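Local coordinates for protein acyl-CoA dehydrogenase (Geobacillus kaustophilus, PDB 2PG0) that probably uses bound FAD to dehydrogenate acyl chains at the alpha-beta position, as an enzyme of the acyl-CoA dehydrogenase family, at residues A[6-10]-A[306-310]; A[46-50]-A[88-94]. All blocks are in the same frame, centred on the assembly; numbering follows the deposited sequence.

Contact 1: A[6-10]-A[306-310]; sequences TARYL and DRVIE
Tyr9 stands against helix 285-313 of the C-terminal helical bundle of the acyl-CoA dehydrogenase fold, laid there by a type I beta turn that runs from Ala7 to Leu10. Its ring takes Ile309 over one face: CG2 of Ile309 lies 3.6 Å from the ring centroid, almost straight above it, a CH-pi contact. The Tyr9 side chain crosses Asp306 at about a right angle, with ring and carboxylate planes 77° apart. Tyr9 OH gives its proton to Asp306 OD1 at 2.6 Å, arriving from well above the carboxylate plane. OD1 also makes a salt bridge with Arg302, one turn back on the same helix, so two groups hold this oxygen. The phenol reaches it because Tyr9 CG sits between the backbone N and the carbonyl carbon (chi1 60°), which turns the ring in toward the helix. The second carboxylate oxygen, OD2, lies against CB of Ala7. Val75 of helix 71-84 touches both Tyr9 and Ile309. Glu310 extends beyond CG, and its OE2 accepts the backbone N-H of Arg8 (N to OE2 3.1 Å) on the anti side, with the donor tilted out of the carboxylate plane and an N-H...O angle of 148°.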
ATOM      1  N   THR A   6      26.252  -5.307 -12.175  1.00 33.75           N
ATOM      2  CA  THR A   6      26.635  -4.524 -13.386  1.00 33.66           C
ATOM      3  C   THR A   6      25.719  -4.848 -14.569  1.00 33.47           C
ATOM      4  O   THR A   6      25.244  -5.988 -14.714  1.00 33.53           O
ATOM      5  CB  THR A   6      28.110  -4.756 -13.787  1.00 33.57           C
ATOM      6  OG1 THR A   6      28.279  -6.102 -14.252  1.00 33.49           O
ATOM      7  CG2 THR A   6      29.040  -4.496 -12.603  1.00 33.53           C
ATOM      8  N   ALA A   7      25.482  -3.829 -15.391  1.00 33.21           N
ATOM      9  CA  ALA A   7      24.693  -3.938 -16.615  1.00 33.02           C
ATOM     10  C   ALA A   7      25.605  -3.886 -17.832  1.00 32.60           C
ATOM     11  O   ALA A   7      26.487  -3.013 -17.929  1.00 32.99           O
ATOM     12  CB  ALA A   7      23.674  -2.824 -16.684  1.00 33.16           C
ATOM     13  N   ARG A   8      25.351  -4.800 -18.766  1.00 31.59           N
ATOM     14  CA  ARG A   8      26.263  -5.111 -19.860  1.00 30.76           C
ATOM     15  C   ARG A   8      26.354  -4.080 -20.976  1.00 29.23           C
ATOM     16  O   ARG A   8      27.176  -4.237 -21.869  1.00 29.59           O
ATOM     17  CB  ARG A   8      25.906  -6.468 -20.477  1.00 31.33           C
ATOM     18  CG  ARG A   8      25.843  -7.608 -19.487  1.00 33.55           C
ATOM     19  CD  ARG A   8      25.934  -8.957 -20.181  1.00 37.33           C
ATOM     20  NE  ARG A   8      25.399 -10.021 -19.332  1.00 39.90           N
ATOM     21  CZ  ARG A   8      25.861 -11.268 -19.290  1.00 41.48           C
ATOM     22  NH1 ARG A   8      26.884 -11.640 -20.054  1.00 41.87           N
ATOM     23  NH2 ARG A   8      25.293 -12.149 -18.473  1.00 41.79           N
ATOM     24  N   TYR A   9      25.518  -3.046 -20.957  1.00 27.19           N
ATOM     25  CA  TYR A   9      25.523  -2.097 -22.074  1.00 25.07           C
ATOM     26  C   TYR A   9      26.606  -1.019 -21.955  1.00 24.54           C
ATOM     27  O   TYR A   9      26.867  -0.304 -22.919  1.00 24.17           O
ATOM     28  CB  TYR A   9      24.137  -1.481 -22.328  1.00 24.26           C
ATOM     29  CG  TYR A   9      23.554  -0.717 -21.162  1.00 22.90           C
ATOM     30  CD1 TYR A   9      23.833   0.636 -20.981  1.00 20.75           C
ATOM     31  CD2 TYR A   9      22.711  -1.347 -20.239  1.00 20.89           C
ATOM     32  CE1 TYR A   9      23.302   1.345 -19.911  1.00 20.79           C
ATOM     33  CE2 TYR A   9      22.167  -0.642 -19.167  1.00 20.46           C
ATOM     34  CZ  TYR A   9      22.470   0.703 -19.008  1.00 21.54           C
ATOM     35  OH  TYR A   9      21.950   1.414 -17.946  1.00 21.25           O
ATOM     36  N   LEU A  10      27.225  -0.904 -20.782  1.00 24.05           N
ATOM     37  CA  LEU A  10      28.289   0.079 -20.583  1.00 23.92           C
ATOM     38  C   LEU A  10      29.661  -0.574 -20.655  1.00 24.32           C
ATOM     39  O   LEU A  10      29.939  -1.540 -19.937  1.00 24.10           O
ATOM     40  CB  LEU A  10      28.138   0.808 -19.245  1.00 23.60           C
ATOM     41  CG  LEU A  10      26.864   1.626 -18.995  1.00 23.01           C
ATOM     42  CD1 LEU A  10      26.819   2.114 -17.557  1.00 21.92           C
ATOM     43  CD2 LEU A  10      26.716   2.801 -19.976  1.00 21.16           C
ATOM     44  N   ASP A 306      17.674  -1.568 -16.819  1.00 13.60           N
ATOM     45  CA  ASP A 306      18.937  -1.965 -17.445  1.00 14.00           C
ATOM     46  C   ASP A 306      18.726  -3.119 -18.419  1.00 14.27           C
ATOM     47  O   ASP A 306      19.302  -3.132 -19.513  1.00 14.24           O
ATOM     48  CB  ASP A 306      19.976  -2.354 -16.386  1.00 14.22           C
ATOM     49  CG  ASP A 306      20.717  -1.151 -15.806  1.00 14.63           C
ATOM     50  OD1 ASP A 306      20.505   0.005 -16.255  1.00 16.00           O
ATOM     51  OD2 ASP A 306      21.531  -1.377 -14.892  1.00 17.05           O
ATOM     52  N   ARG A 307      17.881  -4.074 -18.032  1.00 14.31           N
ATOM     53  CA  ARG A 307      17.545  -5.182 -18.926  1.00 14.40           C
ATOM     54  C   ARG A 307      16.769  -4.698 -20.156  1.00 13.91           C
ATOM     55  O   ARG A 307      17.047  -5.125 -21.280  1.00 13.31           O
ATOM     56  CB  ARG A 307      16.781  -6.280 -18.174  1.00 14.80           C
ATOM     57  CG  ARG A 307      16.515  -7.537 -18.984  1.00 16.06           C
ATOM     58  CD  ARG A 307      17.806  -8.240 -19.376  1.00 19.25           C
ATOM     59  NE  ARG A 307      17.517  -9.386 -20.231  1.00 23.02           N
ATOM     60  CZ  ARG A 307      17.440  -9.319 -21.553  1.00 24.99           C
ATOM     61  NH1 ARG A 307      17.658  -8.164 -22.170  1.00 28.50           N
ATOM     62  NH2 ARG A 307      17.162 -10.404 -22.260  1.00 28.66           N
ATOM     63  N   VAL A 308      15.806  -3.808 -19.941  1.00 13.78           N
ATOM     64  CA  VAL A 308      15.045  -3.221 -21.041  1.00 14.37           C
ATOM     65  C   VAL A 308      15.946  -2.432 -22.006  1.00 14.45           C
ATOM     66  O   VAL A 308      15.796  -2.554 -23.220  1.00 14.51           O
ATOM     67  CB  VAL A 308      13.849  -2.372 -20.519  1.00 14.48           C
ATOM     68  CG1 VAL A 308      13.169  -1.623 -21.652  1.00 15.05           C
ATOM     69  CG2 VAL A 308      12.829  -3.278 -19.810  1.00 14.56           C
ATOM     70  N   ILE A 309      16.878  -1.640 -21.472  1.00 14.72           N
ATOM     71  CA  ILE A 309      17.886  -0.958 -22.316  1.00 15.54           C
ATOM     72  C   ILE A 309      18.605  -1.973 -23.222  1.00 15.92           C
ATOM     73  O   ILE A 309      18.681  -1.776 -24.433  1.00 15.60           O
ATOM     74  CB  ILE A 309      18.903  -0.129 -21.466  1.00 15.41           C
ATOM     75  CG1 ILE A 309      18.228   1.124 -20.890  1.00 15.00           C
ATOM     76  CG2 ILE A 309      20.141   0.263 -22.293  1.00 15.22           C
ATOM     77  CD1 ILE A 309      18.997   1.756 -19.724  1.00 15.21           C
ATOM     78  N   GLU A 310      19.086  -3.069 -22.638  1.00 16.83           N
ATOM     79  CA  GLU A 310      19.764  -4.131 -23.391  1.00 18.52           C
ATOM     80  C   GLU A 310      18.900  -4.696 -24.524  1.00 18.34           C
ATOM     81  O   GLU A 310      19.358  -4.785 -25.668  1.00 18.33           O
ATOM     82  CB  GLU A 310      20.235  -5.253 -22.453  1.00 18.17           C
ATOM     83  CG  GLU A 310      21.368  -4.846 -21.513  1.00 20.15           C
ATOM     84  CD  GLU A 310      21.671  -5.905 -20.460  1.00 21.50           C
ATOM     85  OE1 GLU A 310      21.156  -7.040 -20.585  1.00 23.64           O
ATOM     86  OE2 GLU A 310      22.415  -5.599 -19.499  1.00 26.10           O
TER

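Contact 2: A[46-50]-A[88-94]; sequences FWAKM and LVGIGLH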
ATOM      1  N   PHE A  46      23.646  27.542 -23.171  1.00 16.54           N
ATOM      2  CA  PHE A  46      23.905  26.205 -22.631  1.00 15.85           C
ATOM      3  C   PHE A  46      23.782  25.112 -23.696  1.00 15.61           C
ATOM      4  O   PHE A  46      24.629  24.228 -23.773  1.00 15.18           O
ATOM      5  CB  PHE A  46      23.010  25.870 -21.426  1.00 15.98           C
ATOM      6  CG  PHE A  46      23.276  24.498 -20.855  1.00 16.31           C
ATOM      7  CD1 PHE A  46      24.388  24.273 -20.039  1.00 16.14           C
ATOM      8  CD2 PHE A  46      22.451  23.422 -21.175  1.00 16.70           C
ATOM      9  CE1 PHE A  46      24.658  22.998 -19.523  1.00 16.89           C
ATOM     10  CE2 PHE A  46      22.706  22.146 -20.660  1.00 17.34           C
ATOM     11  CZ  PHE A  46      23.814  21.931 -19.834  1.00 16.97           C
ATOM     12  N   TRP A  47      22.718  25.167 -24.496  1.00 15.57           N
ATOM     13  CA  TRP A  47      22.548  24.256 -25.630  1.00 15.86           C
ATOM     14  C   TRP A  47      23.705  24.355 -26.633  1.00 16.00           C
ATOM     15  O   TRP A  47      24.168  23.340 -27.165  1.00 15.90           O
ATOM     16  CB  TRP A  47      21.238  24.569 -26.350  1.00 15.88           C
ATOM     17  CG  TRP A  47      20.007  24.118 -25.607  1.00 15.81           C
ATOM     18  CD1 TRP A  47      19.414  24.732 -24.542  1.00 16.20           C
ATOM     19  CD2 TRP A  47      19.211  22.964 -25.900  1.00 15.97           C
ATOM     20  NE1 TRP A  47      18.292  24.022 -24.147  1.00 16.73           N
ATOM     21  CE2 TRP A  47      18.146  22.937 -24.969  1.00 16.50           C
ATOM     22  CE3 TRP A  47      19.295  21.949 -26.864  1.00 16.10           C
ATOM     23  CZ2 TRP A  47      17.172  21.933 -24.974  1.00 16.16           C
ATOM     24  CZ3 TRP A  47      18.331  20.948 -26.866  1.00 15.98           C
ATOM     25  CH2 TRP A  47      17.279  20.953 -25.925  1.00 15.85           C
ATOM     26  N   ALA A  48      24.151  25.586 -26.888  1.00 16.10           N
ATOM     27  CA  ALA A  48      25.270  25.834 -27.795  1.00 16.14           C
ATOM     28  C   ALA A  48      26.541  25.162 -27.271  1.00 15.91           C
ATOM     29  O   ALA A  48      27.303  24.579 -28.045  1.00 16.30           O
ATOM     30  CB  ALA A  48      25.487  27.331 -27.969  1.00 16.10           C
ATOM     31  N   LYS A  49      26.764  25.255 -25.959  1.00 15.82           N
ATOM     32  CA  LYS A  49      27.905  24.597 -25.319  1.00 15.92           C
ATOM     33  C   LYS A  49      27.773  23.079 -25.398  1.00 15.78           C
ATOM     34  O   LYS A  49      28.745  22.381 -25.671  1.00 15.80           O
ATOM     35  CB  LYS A  49      28.052  25.048 -23.864  1.00 16.24           C
ATOM     36  CG  LYS A  49      28.524  26.493 -23.707  1.00 16.06           C
ATOM     37  CD  LYS A  49      28.257  26.975 -22.289  1.00 18.08           C
ATOM     38  CE  LYS A  49      28.811  28.355 -22.041  1.00 19.74           C
ATOM     39  NZ  LYS A  49      28.387  28.860 -20.697  1.00 19.85           N
ATOM     40  N   MET A  50      26.562  22.569 -25.170  1.00 15.89           N
ATOM     41  CA  MET A  50      26.298  21.140 -25.325  1.00 15.56           C
ATOM     42  C   MET A  50      26.625  20.669 -26.750  1.00 15.88           C
ATOM     43  O   MET A  50      27.265  19.627 -26.939  1.00 16.09           O
ATOM     44  CB  MET A  50      24.841  20.820 -24.954  1.00 15.37           C
ATOM     45  CG  MET A  50      24.553  20.852 -23.443  1.00 14.65           C
ATOM     46  SD  MET A  50      25.082  19.400 -22.480  1.00  9.73           S
ATOM     47  CE  MET A  50      23.863  18.197 -23.049  1.00 12.13           C
ATOM     48  N   LEU A  88      16.187  19.662 -17.095  1.00 12.52           N
ATOM     49  CA  LEU A  88      17.055  19.369 -18.233  1.00 12.59           C
ATOM     50  C   LEU A  88      16.504  18.311 -19.202  1.00 12.97           C
ATOM     51  O   LEU A  88      17.184  17.932 -20.169  1.00 13.07           O
ATOM     52  CB  LEU A  88      18.449  18.995 -17.730  1.00 12.01           C
ATOM     53  CG  LEU A  88      19.242  20.241 -17.311  1.00 12.18           C
ATOM     54  CD1 LEU A  88      20.345  19.857 -16.343  1.00 12.14           C
ATOM     55  CD2 LEU A  88      19.804  21.004 -18.518  1.00 11.67           C
ATOM     56  N   VAL A  89      15.269  17.862 -18.959  1.00 12.91           N
ATOM     57  CA  VAL A  89      14.630  16.834 -19.803  1.00 13.59           C
ATOM     58  C   VAL A  89      14.491  17.222 -21.269  1.00 13.27           C
ATOM     59  O   VAL A  89      14.355  16.351 -22.128  1.00 13.64           O
ATOM     60  CB  VAL A  89      13.229  16.412 -19.285  1.00 13.80           C
ATOM     61  CG1 VAL A  89      13.360  15.625 -17.980  1.00 15.47           C
ATOM     62  CG2 VAL A  89      12.280  17.619 -19.167  1.00 13.70           C
ATOM     63  N   GLY A  90      14.509  18.527 -21.541  1.00 13.14           N
ATOM     64  CA  GLY A  90      14.416  19.041 -22.912  1.00 13.23           C
ATOM     65  C   GLY A  90      15.566  18.600 -23.794  1.00 13.52           C
ATOM     66  O   GLY A  90      15.409  18.482 -25.013  1.00 13.04           O
ATOM     67  N   ILE A  91      16.721  18.339 -23.180  1.00 13.97           N
ATOM     68  CA  ILE A  91      17.879  17.835 -23.930  1.00 14.35           C
ATOM     69  C   ILE A  91      17.665  16.395 -24.392  1.00 14.14           C
ATOM     70  O   ILE A  91      17.845  16.095 -25.576  1.00 13.40           O
ATOM     71  CB  ILE A  91      19.196  17.990 -23.145  1.00 15.17           C
ATOM     72  CG1 ILE A  91      19.525  19.476 -23.011  1.00 16.62           C
ATOM     73  CG2 ILE A  91      20.337  17.238 -23.856  1.00 15.49           C
ATOM     74  CD1 ILE A  91      20.460  19.807 -21.895  1.00 20.79           C
ATOM     75  N   GLY A  92      17.278  15.517 -23.461  1.00 13.65           N
ATOM     76  CA  GLY A  92      16.926  14.134 -23.791  1.00 13.72           C
ATOM     77  C   GLY A  92      15.797  14.066 -24.804  1.00 13.93           C
ATOM     78  O   GLY A  92      15.787  13.198 -25.673  1.00 13.83           O
ATOM     79  N   LEU A  93      14.846  14.991 -24.695  1.00 14.02           N
ATOM     80  CA  LEU A  93      13.753  15.087 -25.666  1.00 14.40           C
ATOM     81  C   LEU A  93      14.290  15.393 -27.078  1.00 14.10           C
ATOM     82  O   LEU A  93      13.973  14.688 -28.044  1.00 13.80           O
ATOM     83  CB  LEU A  93      12.714  16.127 -25.217  1.00 14.74           C
ATOM     84  CG  LEU A  93      11.655  16.475 -26.270  1.00 16.27           C
ATOM     85  CD1 LEU A  93      10.455  15.575 -26.145  1.00 17.80           C
ATOM     86  CD2 LEU A  93      11.243  17.927 -26.168  1.00 18.41           C
ATOM     87  N   HIS A  94      15.123  16.426 -27.177  1.00 13.89           N
ATOM     88  CA  HIS A  94      15.794  16.785 -28.436  1.00 13.86           C
ATOM     89  C   HIS A  94      16.621  15.616 -28.977  1.00 13.53           C
ATOM     90  O   HIS A  94      16.429  15.199 -30.117  1.00 13.15           O
ATOM     91  CB  HIS A  94      16.655  18.050 -28.227  1.00 13.69           C
ATOM     92  CG  HIS A  94      17.521  18.421 -29.396  1.00 15.17           C
ATOM     93  ND1 HIS A  94      17.055  19.150 -30.471  1.00 16.00           N
ATOM     94  CD2 HIS A  94      18.838  18.205 -29.634  1.00 15.65           C
ATOM     95  CE1 HIS A  94      18.037  19.341 -31.335  1.00 16.32           C
ATOM     96  NE2 HIS A  94      19.132  18.785 -30.848  1.00 15.82           N
TER
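Gly90 O is approached by three groups: the N-H of His94 one helical turn on (N to O 3.0 Å), the side-chain amide of Asn163, and the rim of the Trp47 indole, whose CH2 lies 3.2 Å from Gly90 O near the indole plane. The first two are hydrogen bonds. The indole reaches the start of helix 89-105, among Gly90 O, Ile91 and His94. Ile91 CG1 covers one face of its six-membered ring, near the normal, in a CH-pi contact. At the edge, Trp47 CZ3 meets His94 CB at 3.6 Å, and the indole edge points at the imidazole face in a T-shaped pair, planes 87° apart and centroids 5.4 Å apart. His94 CG is anti to the backbone N (chi1 173°), which presents that face to the indole while NE2 bonds to Cys118 O and ND1 to Thr125 OG1; these two bonds fix the ring's rotation. An alanine in place of Trp47 is likely to open a gap beside Ile91 and deprive the His94 face of its aromatic partner. Also from helix 44-52, Phe46 CE2 meets Ile91 CD1 at 3.5 Å, near the phenyl plane, and Met50 CE reaches Ile91 CG2 tip to tip at 3.7 Å. The axes of segments 46-50 and 89-94 come no nearer than 12.2 Å and cross at -49°, a spacing bridged by these large side chains. All touching residues are buried, and Gly90 lies about 4 Å from the side chain of FAD-binding Thr162: helix-helix packing of the acyl-CoA dehydrogenase N-terminal helical domain, beside the flavin site.

Overall arrangement
From the N terminus, the loop at 6-10 comes first and waits 295 residues for its partner on helix 285-313, so contact 1 closes a loop of about four-fifths of the chain, with the last 75 residues beyond it. Contact 2 is nested inside that loop: helix 44-52 meets the start of helix 89-105 after only 37 intervening residues, closing a short loop within the N-terminal helical domain. The long loop, by contrast, takes in the middle beta domain and ties the chain start to the C-terminal bundle. The contacts' centres lie 24 Å apart and their nearest atoms about 13 Å, so they do not touch, but helix 71-84 borders both, through Val75 at contact 1 and Leu81 at contact 2.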